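Local coordinates for protein (R)-specific secondary-alkylsulfatase (Pseudomonas sp., PDB 4AXH) that hydrolyses (R)-secondary alkyl sulfates to (S)-alcohols and sulfate with strict inversion of configuration, as a zinc-dependent homodimeric enzyme of the metallo-beta-lactamase superfamily, at residues E59-R65 against W357-G361; P53-E59 against K410-R414; P70-Q74 against W84-A88. All coordinates share one frame. Where two conformers were deposited one is given. Residues are numbered along the deposited sequence.

Contact 1: residues E59-R65 against W357-G361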
ATOM      1  N   GLU A  59       6.008  21.220  27.590  1.00 34.70           N
ATOM      2  CA  GLU A  59       7.009  20.443  26.883  1.00 33.21           C
ATOM      3  C   GLU A  59       8.433  20.880  27.232  1.00 36.72           C
ATOM      4  O   GLU A  59       9.284  20.015  27.411  1.00 37.54           O
ATOM      5  CB  GLU A  59       6.743  20.383  25.368  1.00 34.18           C
ATOM      6  CG  GLU A  59       5.440  19.693  25.003  1.00 38.14           C
ATOM      7  CD  GLU A  59       5.399  19.042  23.631  1.00 51.52           C
ATOM      8  OE1 GLU A  59       5.847  19.674  22.648  1.00 45.42           O
ATOM      9  OE2 GLU A  59       4.870  17.912  23.530  1.00 44.95           O
ATOM     10  N   PHE A  60       8.684  22.217  27.363  1.00 31.49           N
ATOM     11  CA  PHE A  60       9.976  22.770  27.779  1.00 29.77           C
ATOM     12  C   PHE A  60      10.321  22.314  29.175  1.00 34.90           C
ATOM     13  O   PHE A  60      11.481  22.011  29.424  1.00 37.24           O
ATOM     14  CB  PHE A  60       9.988  24.285  27.715  1.00 31.00           C
ATOM     15  CG  PHE A  60      10.180  24.783  26.310  1.00 32.66           C
ATOM     16  CD1 PHE A  60      11.363  24.516  25.609  1.00 34.98           C
ATOM     17  CD2 PHE A  60       9.198  25.534  25.690  1.00 33.75           C
ATOM     18  CE1 PHE A  60      11.530  24.948  24.308  1.00 35.67           C
ATOM     19  CE2 PHE A  60       9.375  25.981  24.395  1.00 36.54           C
ATOM     20  CZ  PHE A  60      10.539  25.683  23.708  1.00 34.97           C
ATOM     21  N   GLU A  61       9.319  22.232  30.077  1.00 29.56           N
ATOM     22  CA  GLU A  61       9.500  21.759  31.442  0.50 29.71           C
ATOM     23  C   GLU A  61       9.807  20.268  31.408  1.00 34.65           C
ATOM     24  O   GLU A  61      10.691  19.826  32.128  1.00 37.79           O
ATOM     25  CB  GLU A  61       8.260  22.048  32.320  0.50 31.06           C
ATOM     26  CG  GLU A  61       8.564  22.028  33.816  0.50 44.39           C
ATOM     27  CD  GLU A  61       7.437  21.573  34.735  0.50 70.87           C
ATOM     28  OE1 GLU A  61       6.467  22.346  34.924  0.50 62.81           O
ATOM     29  OE2 GLU A  61       7.540  20.451  35.287  0.50 62.57           O
ATOM     30  N   ALA A  62       9.082  19.499  30.568  1.00 29.90           N
ATOM     31  CA  ALA A  62       9.283  18.049  30.457  1.00 30.24           C
ATOM     32  C   ALA A  62      10.628  17.679  29.776  1.00 34.67           C
ATOM     33  O   ALA A  62      11.177  16.634  30.042  1.00 31.78           O
ATOM     34  CB  ALA A  62       8.141  17.426  29.730  1.00 30.44           C
ATOM     35  N   ALA A  63      11.161  18.543  28.942  1.00 33.65           N
ATOM     36  CA  ALA A  63      12.428  18.263  28.308  1.00 35.07           C
ATOM     37  C   ALA A  63      13.609  18.611  29.221  1.00 41.85           C
ATOM     38  O   ALA A  63      14.560  17.845  29.261  1.00 43.04           O
ATOM     39  CB  ALA A  63      12.536  19.009  26.975  1.00 35.70           C
ATOM     40  N   LYS A  64      13.560  19.757  29.943  1.00 37.00           N
ATOM     41  CA  LYS A  64      14.642  20.244  30.804  1.00 36.00           C
ATOM     42  C   LYS A  64      14.732  19.503  32.131  1.00 42.38           C
ATOM     43  O   LYS A  64      15.773  19.578  32.803  1.00 43.70           O
ATOM     44  CB  LYS A  64      14.510  21.754  31.034  1.00 37.92           C
ATOM     45  CG  LYS A  64      14.733  22.596  29.767  1.00 37.21           C
ATOM     46  CD  LYS A  64      14.307  24.035  29.947  1.00 41.91           C
ATOM     47  CE  LYS A  64      14.619  24.875  28.747  1.00 53.25           C
ATOM     48  NZ  LYS A  64      14.106  26.260  28.915  1.00 54.46           N
ATOM     49  N   ARG A  65      13.659  18.761  32.496  1.00 37.50           N
ATOM     50  CA  ARG A  65      13.548  18.000  33.729  1.00 36.78           C
ATOM     51  C   ARG A  65      14.437  16.804  33.710  1.00 44.16           C
ATOM     52  O   ARG A  65      14.409  16.017  32.755  1.00 46.33           O
ATOM     53  CB  ARG A  65      12.067  17.610  34.010  1.00 34.91           C
ATOM     54  CG  ARG A  65      11.829  16.886  35.330  1.00 41.76           C
ATOM     55  CD  ARG A  65      10.374  16.840  35.771  1.00 48.89           C
ATOM     56  NE  ARG A  65      10.228  16.002  36.965  1.00 59.49           N
ATOM     57  CZ  ARG A  65       9.088  15.469  37.410  1.00 75.97           C
ATOM     58  NH1 ARG A  65       7.943  15.707  36.780  1.00 72.49           N
ATOM     59  NH2 ARG A  65       9.088  14.679  38.476  1.00 54.21           N
ATOM     60  N   TRP A 357      11.318  13.745  24.451  1.00 29.17           N
ATOM     61  CA  TRP A 357      11.171  13.892  25.895  1.00 28.09           C
ATOM     62  C   TRP A 357      10.073  13.032  26.518  1.00 32.31           C
ATOM     63  O   TRP A 357       9.092  12.671  25.834  1.00 30.93           O
ATOM     64  CB  TRP A 357      10.956  15.392  26.260  1.00 25.68           C
ATOM     65  CG  TRP A 357       9.920  16.037  25.416  1.00 25.98           C
ATOM     66  CD1 TRP A 357       8.580  16.048  25.618  1.00 28.23           C
ATOM     67  CD2 TRP A 357      10.132  16.556  24.099  1.00 25.96           C
ATOM     68  NE1 TRP A 357       7.948  16.625  24.541  1.00 27.28           N
ATOM     69  CE2 TRP A 357       8.873  16.931  23.588  1.00 29.44           C
ATOM     70  CE3 TRP A 357      11.280  16.734  23.289  1.00 26.74           C
ATOM     71  CZ2 TRP A 357       8.723  17.518  22.315  1.00 29.19           C
ATOM     72  CZ3 TRP A 357      11.127  17.272  22.017  1.00 27.54           C
ATOM     73  CH2 TRP A 357       9.866  17.668  21.543  1.00 28.21           C
ATOM     74  N   PRO A 358      10.150  12.808  27.861  1.00 27.99           N
ATOM     75  CA  PRO A 358       9.104  12.033  28.533  1.00 28.14           C
ATOM     76  C   PRO A 358       7.859  12.848  28.899  1.00 34.27           C
ATOM     77  O   PRO A 358       7.935  14.046  28.989  1.00 34.44           O
ATOM     78  CB  PRO A 358       9.817  11.564  29.827  1.00 29.58           C
ATOM     79  CG  PRO A 358      11.256  11.952  29.689  1.00 32.58           C
ATOM     80  CD  PRO A 358      11.225  13.141  28.812  1.00 27.66           C
ATOM     81  N   VAL A 359       6.709  12.211  29.119  1.00 34.70           N
ATOM     82  CA  VAL A 359       5.524  12.908  29.614  1.00 36.62           C
ATOM     83  C   VAL A 359       5.285  12.419  31.044  1.00 42.17           C
ATOM     84  O   VAL A 359       5.235  11.225  31.255  1.00 43.47           O
ATOM     85  CB  VAL A 359       4.270  12.895  28.686  1.00 41.53           C
ATOM     86  CG1 VAL A 359       3.790  11.488  28.393  1.00 41.80           C
ATOM     87  CG2 VAL A 359       3.135  13.751  29.263  1.00 41.30           C
ATOM     88  N   TRP A 360       5.225  13.328  32.023  1.00 40.18           N
ATOM     89  CA  TRP A 360       5.108  12.980  33.455  1.00 40.75           C
ATOM     90  C   TRP A 360       3.696  13.071  34.018  1.00 43.40           C
ATOM     91  O   TRP A 360       2.930  13.940  33.609  1.00 44.98           O
ATOM     92  CB  TRP A 360       6.027  13.862  34.334  1.00 39.68           C
ATOM     93  CG  TRP A 360       7.358  14.223  33.741  1.00 40.98           C
ATOM     94  CD1 TRP A 360       7.592  15.174  32.796  1.00 43.82           C
ATOM     95  CD2 TRP A 360       8.623  13.594  33.991  1.00 41.36           C
ATOM     96  NE1 TRP A 360       8.917  15.180  32.443  1.00 43.08           N
ATOM     97  CE2 TRP A 360       9.588  14.273  33.221  1.00 45.32           C
ATOM     98  CE3 TRP A 360       9.053  12.562  34.863  1.00 42.68           C
ATOM     99  CZ2 TRP A 360      10.946  13.922  33.233  1.00 45.22           C
ATOM    100  CZ3 TRP A 360      10.398  12.214  34.873  1.00 43.98           C
ATOM    101  CH2 TRP A 360      11.321  12.871  34.048  1.00 44.78           C
ATOM    102  N   GLY A 361       3.397  12.215  34.991  1.00 35.95           N
ATOM    103  CA  GLY A 361       2.114  12.189  35.680  1.00 35.11           C
ATOM    104  C   GLY A 361       1.099  11.360  34.954  1.00 39.75           C
ATOM    105  O   GLY A 361       0.827  11.614  33.780  1.00 40.16           O
TER
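A helix can come close to a neighbouring chain segment where small residues face it, and Ala62 illustrates the principle. Its methyl points at the 357-361 segment and sits between two indoles: CB lies 3.8 Å from Trp360 CD1 and 4.4 Å from Trp357 CD1, and it also approaches the backbone, with Ala62 CB 3.5 Å from Pro358 O. One residue on, Ala63 brings the backbones to their closest, 5.1 Å between Ala63 CA and Trp357 CA, and its CB meets Trp357 CB at 4.0 Å. The carbonyl oxygen of Glu59, already the acceptor for Ala63 N at 2.8 Å, lies over one face of the Trp357 indole.

Polar groups close the contact at its two ends. Near the start of the helical turn, Trp357 NE1 donates a weak hydrogen bond to Glu59 OE2 (3.5 Å). At the other end Arg65, the first residue to leave helical geometry, extends its side chain across Trp360. The guanidinium lies flat on the indole, planes 22° apart, with CZ of Arg65 4.1 Å from the centroid of the six-membered ring of Trp360, a cation-pi stack; Arg65 CD adds a CH-pi contact to the five-membered ring at 4.0 Å. The edge of the same indole meets Ala62 CA.

Strand 359-360 is an outermost strand of its sheet, pairing with strand 350-352. Helix 58-64 thus packs against the loop entering an edge strand of the metallo-beta-lactamase fold, in segment 357-361, which follows the zinc ligand His355 in the chain.

Contact 2: residues P53-E59 against K410-R414; sequences PFADREE and KWYLR
A single large side chain can join a loop to a distant part of the chain, and here Trp411 plays that part. Residues 53-57 form an irregular turn, with Phe54 at positive phi (61°) and Ala55 N hydrogen-bonded to Pro53 O at 2.5 Å; Arg57 is the N-cap of the helix that begins at Glu58. Opposite, 411-413 is a short 3-10 turn. The backbones stay apart, the nearest CA atoms being those of Pro53 and Trp411 at 7.7 Å, and the Trp411 side chain spans the gap with chi1 m (-82°) and chi2 124°.

Residues 53-56 line the indole. Pro53, C-gamma exo, lies over one face, its CG 4.2 Å from the centroid of the five-membered ring of Trp411. Phe54 N meets the indole edge, 3.1 Å from Trp411 CZ2. Phe54, whose CA-to-CB bond points away, takes chi1 m and chi2 -74° so that its ring face receives that edge: a T-shaped pair, centroids 5.0 Å apart, planes at 76°, Phe54 CE1 to Trp411 CH2 3.7 Å. Asp56, chi1 t, sets OD2 3.7 Å from Trp411 CD1.

Glu59 (m, t, chi3 -45°) has OE1 3.5 Å from Trp411 CB and OE2 3.5 Å from Tyr412 CB; OE2 accepts a weak hydrogen bond from Trp357, and OE1 forms a long, weak ion pair with Arg107, itself cation-pi partner of Trp411. Tyr412 (chi1 p) hydrogen-bonds Asp371 through OH. This T-shaped pair with proline CH-pi packing joins the turn before helix 58-64 to the alkylsulfatase dimerisation region.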
ATOM      1  N   PRO A  53      -0.823  27.268  20.875  1.00 43.57           N
ATOM      2  CA  PRO A  53      -0.493  27.521  22.297  1.00 43.19           C
ATOM      3  C   PRO A  53       0.562  28.557  22.688  1.00 49.23           C
ATOM      4  O   PRO A  53       0.166  29.651  23.140  1.00 56.05           O
ATOM      5  CB  PRO A  53      -0.284  26.137  22.891  1.00 44.55           C
ATOM      6  CG  PRO A  53      -1.122  25.265  22.051  1.00 48.43           C
ATOM      7  CD  PRO A  53      -1.050  25.828  20.640  1.00 44.39           C
ATOM      8  N   PHE A  54       1.862  28.245  22.564  1.00 37.15           N
ATOM      9  CA  PHE A  54       3.010  29.117  22.897  1.00 32.63           C
ATOM     10  C   PHE A  54       3.072  29.538  24.357  1.00 35.72           C
ATOM     11  O   PHE A  54       4.157  29.647  24.898  1.00 36.46           O
ATOM     12  CB  PHE A  54       3.157  30.306  21.943  1.00 32.24           C
ATOM     13  CG  PHE A  54       3.408  29.941  20.503  1.00 30.83           C
ATOM     14  CD1 PHE A  54       4.656  29.462  20.092  1.00 33.29           C
ATOM     15  CD2 PHE A  54       2.414  30.099  19.553  1.00 28.23           C
ATOM     16  CE1 PHE A  54       4.882  29.126  18.750  1.00 33.95           C
ATOM     17  CE2 PHE A  54       2.626  29.734  18.230  1.00 31.43           C
ATOM     18  CZ  PHE A  54       3.852  29.252  17.828  1.00 30.99           C
ATOM     19  N   ALA A  55       1.912  29.746  24.995  1.00 32.85           N
ATOM     20  CA  ALA A  55       1.766  30.082  26.403  1.00 33.76           C
ATOM     21  C   ALA A  55       1.819  28.791  27.247  1.00 40.06           C
ATOM     22  O   ALA A  55       1.935  28.860  28.482  1.00 40.13           O
ATOM     23  CB  ALA A  55       0.470  30.842  26.638  1.00 34.02           C
ATOM     24  N   ASP A  56       1.749  27.616  26.571  1.00 36.76           N
ATOM     25  CA  ASP A  56       1.911  26.318  27.221  1.00 36.98           C
ATOM     26  C   ASP A  56       3.382  25.907  27.028  1.00 38.12           C
ATOM     27  O   ASP A  56       3.855  25.747  25.896  1.00 35.10           O
ATOM     28  CB  ASP A  56       0.923  25.257  26.690  1.00 39.94           C
ATOM     29  CG  ASP A  56       1.096  23.899  27.333  1.00 64.29           C
ATOM     30  OD1 ASP A  56       1.007  23.822  28.582  1.00 63.35           O
ATOM     31  OD2 ASP A  56       1.377  22.911  26.587  1.00 83.97           O
ATOM     32  N   ARG A  57       4.114  25.841  28.142  1.00 36.29           N
ATOM     33  CA  ARG A  57       5.537  25.511  28.143  1.00 36.81           C
ATOM     34  C   ARG A  57       5.783  24.155  28.792  1.00 41.80           C
ATOM     35  O   ARG A  57       6.914  23.804  29.060  1.00 40.62           O
ATOM     36  CB  ARG A  57       6.358  26.621  28.819  1.00 36.12           C
ATOM     37  CG  ARG A  57       6.330  27.952  28.088  1.00 31.23           C
ATOM     38  CD  ARG A  57       7.337  28.898  28.698  1.00 30.23           C
ATOM     39  NE  ARG A  57       8.694  28.420  28.446  1.00 41.02           N
ATOM     40  CZ  ARG A  57       9.433  28.743  27.387  1.00 48.77           C
ATOM     41  NH1 ARG A  57       8.982  29.611  26.490  1.00 37.99           N
ATOM     42  NH2 ARG A  57      10.647  28.235  27.244  1.00 30.45           N
ATOM     43  N   GLU A  58       4.710  23.365  28.993  1.00 41.39           N
ATOM     44  CA  GLU A  58       4.741  22.013  29.570  1.00 40.50           C
ATOM     45  C   GLU A  58       5.836  21.143  28.929  1.00 41.50           C
ATOM     46  O   GLU A  58       6.530  20.440  29.653  1.00 41.96           O
ATOM     47  CB  GLU A  58       3.379  21.342  29.408  1.00 41.77           C
ATOM     48  CG  GLU A  58       2.453  21.510  30.599  1.00 59.56           C
ATOM     49  CD  GLU A  58       1.398  20.424  30.733  1.00100.77           C
ATOM     50  OE1 GLU A  58       1.764  19.224  30.698  1.00100.52           O
ATOM     51  OE2 GLU A  58       0.206  20.771  30.905  1.00105.87           O
ATOM     52  N   GLU A  59       6.008  21.220  27.590  1.00 34.70           N
ATOM     53  CA  GLU A  59       7.009  20.443  26.883  1.00 33.21           C
ATOM     54  C   GLU A  59       8.433  20.880  27.232  1.00 36.72           C
ATOM     55  O   GLU A  59       9.284  20.015  27.411  1.00 37.54           O
ATOM     56  CB  GLU A  59       6.743  20.383  25.368  1.00 34.18           C
ATOM     57  CG  GLU A  59       5.440  19.693  25.003  1.00 38.14           C
ATOM     58  CD  GLU A  59       5.399  19.042  23.631  1.00 51.52           C
ATOM     59  OE1 GLU A  59       5.847  19.674  22.648  1.00 45.42           O
ATOM     60  OE2 GLU A  59       4.870  17.912  23.530  1.00 44.95           O
ATOM     61  N   LYS A 410      -3.108  20.334  20.786  1.00 33.04           N
ATOM     62  CA  LYS A 410      -1.970  19.611  21.371  1.00 32.62           C
ATOM     63  C   LYS A 410      -0.671  19.753  20.553  1.00 37.69           C
ATOM     64  O   LYS A 410      -0.663  19.494  19.342  1.00 40.05           O
ATOM     65  CB  LYS A 410      -2.302  18.120  21.583  1.00 33.14           C
ATOM     66  CG  LYS A 410      -3.625  17.846  22.312  1.00 24.38           C
ATOM     67  CD  LYS A 410      -3.778  18.598  23.663  1.00 24.47           C
ATOM     68  CE  LYS A 410      -5.141  18.409  24.261  1.00 34.74           C
ATOM     69  NZ  LYS A 410      -5.259  17.130  24.993  1.00 44.96           N
ATOM     70  N   TRP A 411       0.427  20.178  21.221  1.00 29.97           N
ATOM     71  CA  TRP A 411       1.738  20.374  20.599  1.00 27.72           C
ATOM     72  C   TRP A 411       2.292  19.037  20.059  1.00 31.95           C
ATOM     73  O   TRP A 411       2.888  18.981  18.995  1.00 33.41           O
ATOM     74  CB  TRP A 411       2.746  20.962  21.626  1.00 25.00           C
ATOM     75  CG  TRP A 411       2.713  22.450  21.854  1.00 24.38           C
ATOM     76  CD1 TRP A 411       2.532  23.099  23.050  1.00 27.04           C
ATOM     77  CD2 TRP A 411       2.961  23.473  20.876  1.00 23.12           C
ATOM     78  NE1 TRP A 411       2.623  24.461  22.865  1.00 25.24           N
ATOM     79  CE2 TRP A 411       2.845  24.718  21.535  1.00 25.49           C
ATOM     80  CE3 TRP A 411       3.222  23.457  19.491  1.00 24.06           C
ATOM     81  CZ2 TRP A 411       3.017  25.925  20.872  1.00 24.52           C
ATOM     82  CZ3 TRP A 411       3.375  24.659  18.830  1.00 25.29           C
ATOM     83  CH2 TRP A 411       3.275  25.878  19.522  1.00 26.00           C
ATOM     84  N   TYR A 412       2.089  17.966  20.808  1.00 26.19           N
ATOM     85  CA  TYR A 412       2.573  16.632  20.513  1.00 23.39           C
ATOM     86  C   TYR A 412       1.815  15.866  19.412  1.00 28.77           C
ATOM     87  O   TYR A 412       2.134  14.702  19.127  1.00 30.88           O
ATOM     88  CB  TYR A 412       2.628  15.834  21.823  1.00 23.38           C
ATOM     89  CG  TYR A 412       1.327  15.730  22.600  1.00 22.09           C
ATOM     90  CD1 TYR A 412       0.409  14.725  22.331  1.00 23.43           C
ATOM     91  CD2 TYR A 412       1.064  16.575  23.659  1.00 22.06           C
ATOM     92  CE1 TYR A 412      -0.753  14.589  23.077  1.00 21.82           C
ATOM     93  CE2 TYR A 412      -0.089  16.443  24.420  1.00 22.38           C
ATOM     94  CZ  TYR A 412      -0.990  15.446  24.131  1.00 25.73           C
ATOM     95  OH  TYR A 412      -2.127  15.354  24.889  1.00 25.30           O
ATOM     96  N   LEU A 413       0.815  16.506  18.792  1.00 23.21           N
ATOM     97  CA  LEU A 413      -0.009  15.934  17.721  1.00 20.85           C
ATOM     98  C   LEU A 413       0.165  16.684  16.414  1.00 26.04           C
ATOM     99  O   LEU A 413      -0.418  16.278  15.412  1.00 29.23           O
ATOM    100  CB  LEU A 413      -1.479  15.968  18.168  1.00 20.44           C
ATOM    101  CG  LEU A 413      -2.141  14.690  18.696  1.00 23.55           C
ATOM    102  CD1 LEU A 413      -1.165  13.727  19.413  1.00 23.57           C
ATOM    103  CD2 LEU A 413      -3.261  15.042  19.549  1.00 18.66           C
ATOM    104  N   ARG A 414       0.990  17.757  16.401  1.00 21.12           N
ATOM    105  CA  ARG A 414       1.274  18.575  15.215  1.00 19.62           C
ATOM    106  C   ARG A 414       2.020  17.792  14.134  1.00 27.70           C
ATOM    107  O   ARG A 414       2.744  16.811  14.410  1.00 26.65           O
ATOM    108  CB  ARG A 414       2.073  19.855  15.577  1.00 18.26           C
ATOM    109  CG  ARG A 414       1.540  20.746  16.732  1.00 22.15           C
ATOM    110  CD  ARG A 414       0.164  21.317  16.484  1.00 24.62           C
ATOM    111  NE  ARG A 414       0.150  22.078  15.238  1.00 30.99           N
ATOM    112  CZ  ARG A 414      -0.940  22.479  14.608  1.00 35.60           C
ATOM    113  NH1 ARG A 414      -2.144  22.167  15.079  1.00 27.30           N
ATOM    114  NH2 ARG A 414      -0.839  23.174  13.483  1.00 23.86           N
TER

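Contact 3: residues P70-Q74 against W84-A88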
ATOM      1  N   PRO A  70      24.414  18.489  30.209  1.00 39.56           N
ATOM      2  CA  PRO A  70      24.053  18.864  28.835  1.00 38.99           C
ATOM      3  C   PRO A  70      25.073  18.388  27.803  1.00 43.60           C
ATOM      4  O   PRO A  70      26.178  17.966  28.137  1.00 42.27           O
ATOM      5  CB  PRO A  70      23.991  20.396  28.880  1.00 40.54           C
ATOM      6  CG  PRO A  70      24.360  20.802  30.268  1.00 44.97           C
ATOM      7  CD  PRO A  70      24.953  19.642  30.963  1.00 40.73           C
ATOM      8  N   PHE A  71      24.690  18.451  26.536  1.00 42.61           N
ATOM      9  CA  PHE A  71      25.556  18.107  25.421  1.00 43.20           C
ATOM     10  C   PHE A  71      25.324  19.161  24.383  1.00 51.50           C
ATOM     11  O   PHE A  71      24.174  19.377  23.985  1.00 52.69           O
ATOM     12  CB  PHE A  71      25.244  16.703  24.853  1.00 43.96           C
ATOM     13  CG  PHE A  71      26.046  16.393  23.602  1.00 43.96           C
ATOM     14  CD1 PHE A  71      27.339  15.880  23.692  1.00 45.02           C
ATOM     15  CD2 PHE A  71      25.539  16.683  22.340  1.00 45.78           C
ATOM     16  CE1 PHE A  71      28.093  15.628  22.542  1.00 46.21           C
ATOM     17  CE2 PHE A  71      26.315  16.468  21.192  1.00 46.05           C
ATOM     18  CZ  PHE A  71      27.577  15.926  21.301  1.00 43.77           C
ATOM     19  N   SER A  72      26.402  19.814  23.931  1.00 51.32           N
ATOM     20  CA  SER A  72      26.309  20.888  22.918  1.00 52.83           C
ATOM     21  C   SER A  72      27.440  20.822  21.871  1.00 58.99           C
ATOM     22  O   SER A  72      27.488  21.656  20.956  1.00 60.89           O
ATOM     23  CB  SER A  72      26.242  22.272  23.587  1.00 54.93           C
ATOM     24  OG  SER A  72      26.711  22.311  24.932  1.00 59.08           O
ATOM     25  N   GLY A  73      28.303  19.814  22.006  1.00 53.35           N
ATOM     26  CA  GLY A  73      29.473  19.635  21.161  1.00 52.74           C
ATOM     27  C   GLY A  73      29.334  18.718  19.967  1.00 55.09           C
ATOM     28  O   GLY A  73      28.239  18.522  19.431  1.00 57.27           O
ATOM     29  N   GLN A  74      30.479  18.187  19.528  1.00 46.16           N
ATOM     30  CA  GLN A  74      30.577  17.315  18.378  1.00 43.61           C
ATOM     31  C   GLN A  74      30.979  15.893  18.790  1.00 44.89           C
ATOM     32  O   GLN A  74      31.651  15.680  19.805  1.00 44.14           O
ATOM     33  CB  GLN A  74      31.655  17.824  17.398  1.00 44.12           C
ATOM     34  CG  GLN A  74      31.483  19.221  16.848  1.00 61.42           C
ATOM     35  CD  GLN A  74      32.717  19.649  16.082  1.00 88.05           C
ATOM     36  OE1 GLN A  74      33.858  19.570  16.569  1.00 84.03           O
ATOM     37  NE2 GLN A  74      32.516  20.124  14.866  1.00 85.22           N
ATOM     38  N   TRP A  84      28.112  13.980  14.449  1.00 31.90           N
ATOM     39  CA  TRP A  84      27.003  14.640  15.101  1.00 31.50           C
ATOM     40  C   TRP A  84      27.477  15.963  15.662  1.00 41.79           C
ATOM     41  O   TRP A  84      28.427  15.987  16.452  1.00 42.31           O
ATOM     42  CB  TRP A  84      26.488  13.763  16.252  1.00 29.26           C
ATOM     43  CG  TRP A  84      25.162  14.201  16.809  1.00 28.57           C
ATOM     44  CD1 TRP A  84      24.931  14.818  18.007  1.00 30.87           C
ATOM     45  CD2 TRP A  84      23.879  14.058  16.174  1.00 27.20           C
ATOM     46  NE1 TRP A  84      23.575  15.050  18.166  1.00 29.70           N
ATOM     47  CE2 TRP A  84      22.911  14.594  17.055  1.00 30.65           C
ATOM     48  CE3 TRP A  84      23.457  13.521  14.947  1.00 27.32           C
ATOM     49  CZ2 TRP A  84      21.548  14.559  16.767  1.00 29.88           C
ATOM     50  CZ3 TRP A  84      22.105  13.515  14.652  1.00 28.79           C
ATOM     51  CH2 TRP A  84      21.166  14.013  15.556  1.00 29.31           C
ATOM     52  N   ASP A  85      26.804  17.059  15.276  1.00 42.79           N
ATOM     53  CA  ASP A  85      27.130  18.421  15.703  1.00 45.41           C
ATOM     54  C   ASP A  85      25.877  19.139  16.198  1.00 52.99           C
ATOM     55  O   ASP A  85      24.959  19.397  15.418  1.00 52.89           O
ATOM     56  CB  ASP A  85      27.797  19.203  14.539  1.00 47.61           C
ATOM     57  CG  ASP A  85      28.618  20.425  14.932  1.00 52.03           C
ATOM     58  OD1 ASP A  85      28.592  20.806  16.141  1.00 51.00           O
ATOM     59  OD2 ASP A  85      29.279  21.011  14.027  1.00 46.53           O
ATOM     60  N   MET A  86      25.832  19.418  17.499  1.00 52.53           N
ATOM     61  CA  MET A  86      24.728  20.131  18.150  1.00 53.64           C
ATOM     62  C   MET A  86      24.993  21.649  18.159  1.00 55.36           C
ATOM     63  O   MET A  86      24.043  22.428  18.143  1.00 55.20           O
ATOM     64  CB  MET A  86      24.504  19.611  19.575  1.00 56.92           C
ATOM     65  CG  MET A  86      23.566  18.436  19.628  1.00 62.24           C
ATOM     66  SD  MET A  86      21.845  18.818  19.155  1.00 68.34           S
ATOM     67  CE  MET A  86      21.451  19.978  20.430  1.00 64.54           C
ATOM     68  N   GLY A  87      26.276  22.036  18.130  1.00 49.17           N
ATOM     69  CA  GLY A  87      26.733  23.415  18.084  1.00 47.53           C
ATOM     70  C   GLY A  87      26.257  24.177  16.860  1.00 49.76           C
ATOM     71  O   GLY A  87      26.222  25.410  16.886  1.00 50.42           O
ATOM     72  N   ALA A  88      25.869  23.461  15.782  1.00 42.99           N
ATOM     73  CA  ALA A  88      25.370  24.080  14.560  1.00 42.12           C
ATOM     74  C   ALA A  88      23.954  24.694  14.730  1.00 46.41           C
ATOM     75  O   ALA A  88      23.583  25.595  13.972  1.00 45.18           O
ATOM     76  CB  ALA A  88      25.368  23.067  13.439  1.00 42.72           C
TER
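Two short chain segments can be registered by very few bonds, and one nearly linear hydrogen bond is the main one here: Met86 N donates to Gly73 O at 3.2 Å, with an angle of 177°. Next to it Gln74 and Asp85 form an antiparallel, non-hydrogen-bonded pair, CA atoms 4.5 Å apart, where Gln74 CA approaches Trp84 O at 3.2 Å in a CA-H...O contact. Their side chains share a face of the small sheet, so that Gln74 NE2 can give a weak hydrogen bond to Asp85 OD2 (3.5 Å). The other oxygen, Asp85 OD1, accepts a weak bond from Gly87 N at 3.3 Å, within the same segment.

Farther out the contact becomes apolar. The CA-to-CB bond of Phe71 lies sideways, and with chi1 t its ring edge reaches Met86, CE2 of Phe71 lying 3.7 Å from Met86 CG. The same Phe71 CE2 is 3.8 Å from Trp84 CD1, at the edge of the indole and near its plane. Trp84 NE1 is hydrogen-bonded to Gly129 O, tying this strand to the chain beyond strand 124-128.

The pattern is that of the open end of a beta hairpin: strands 74-76 and 82-85 are antiparallel neighbours, and this hairpin brings Trp84 to about 9 Å, side chain to side chain, from the zinc ligands Asp183 and His355.

Overall arrangement
The three contacts show how distant and local joins combine in one N-terminal region. Along the chain they are nested: contact 3 closes a short loop inside that of contact 1, which lies inside that of contact 2. Contacts 1 and 2, with centres 11 Å apart, share Glu59 and helix 58-64, so one helix and its preceding turn meet both the sheet whose edge strand is 359-360 and the loop at 410-414 in the dimerisation region. Contact 3 is local, its centre 21 Å from that of contact 1 and 25 Å from that of contact 2, where the chain leaves strand 67-70 for a hairpin whose Trp84 side chain is about 11 Å from a zinc ion.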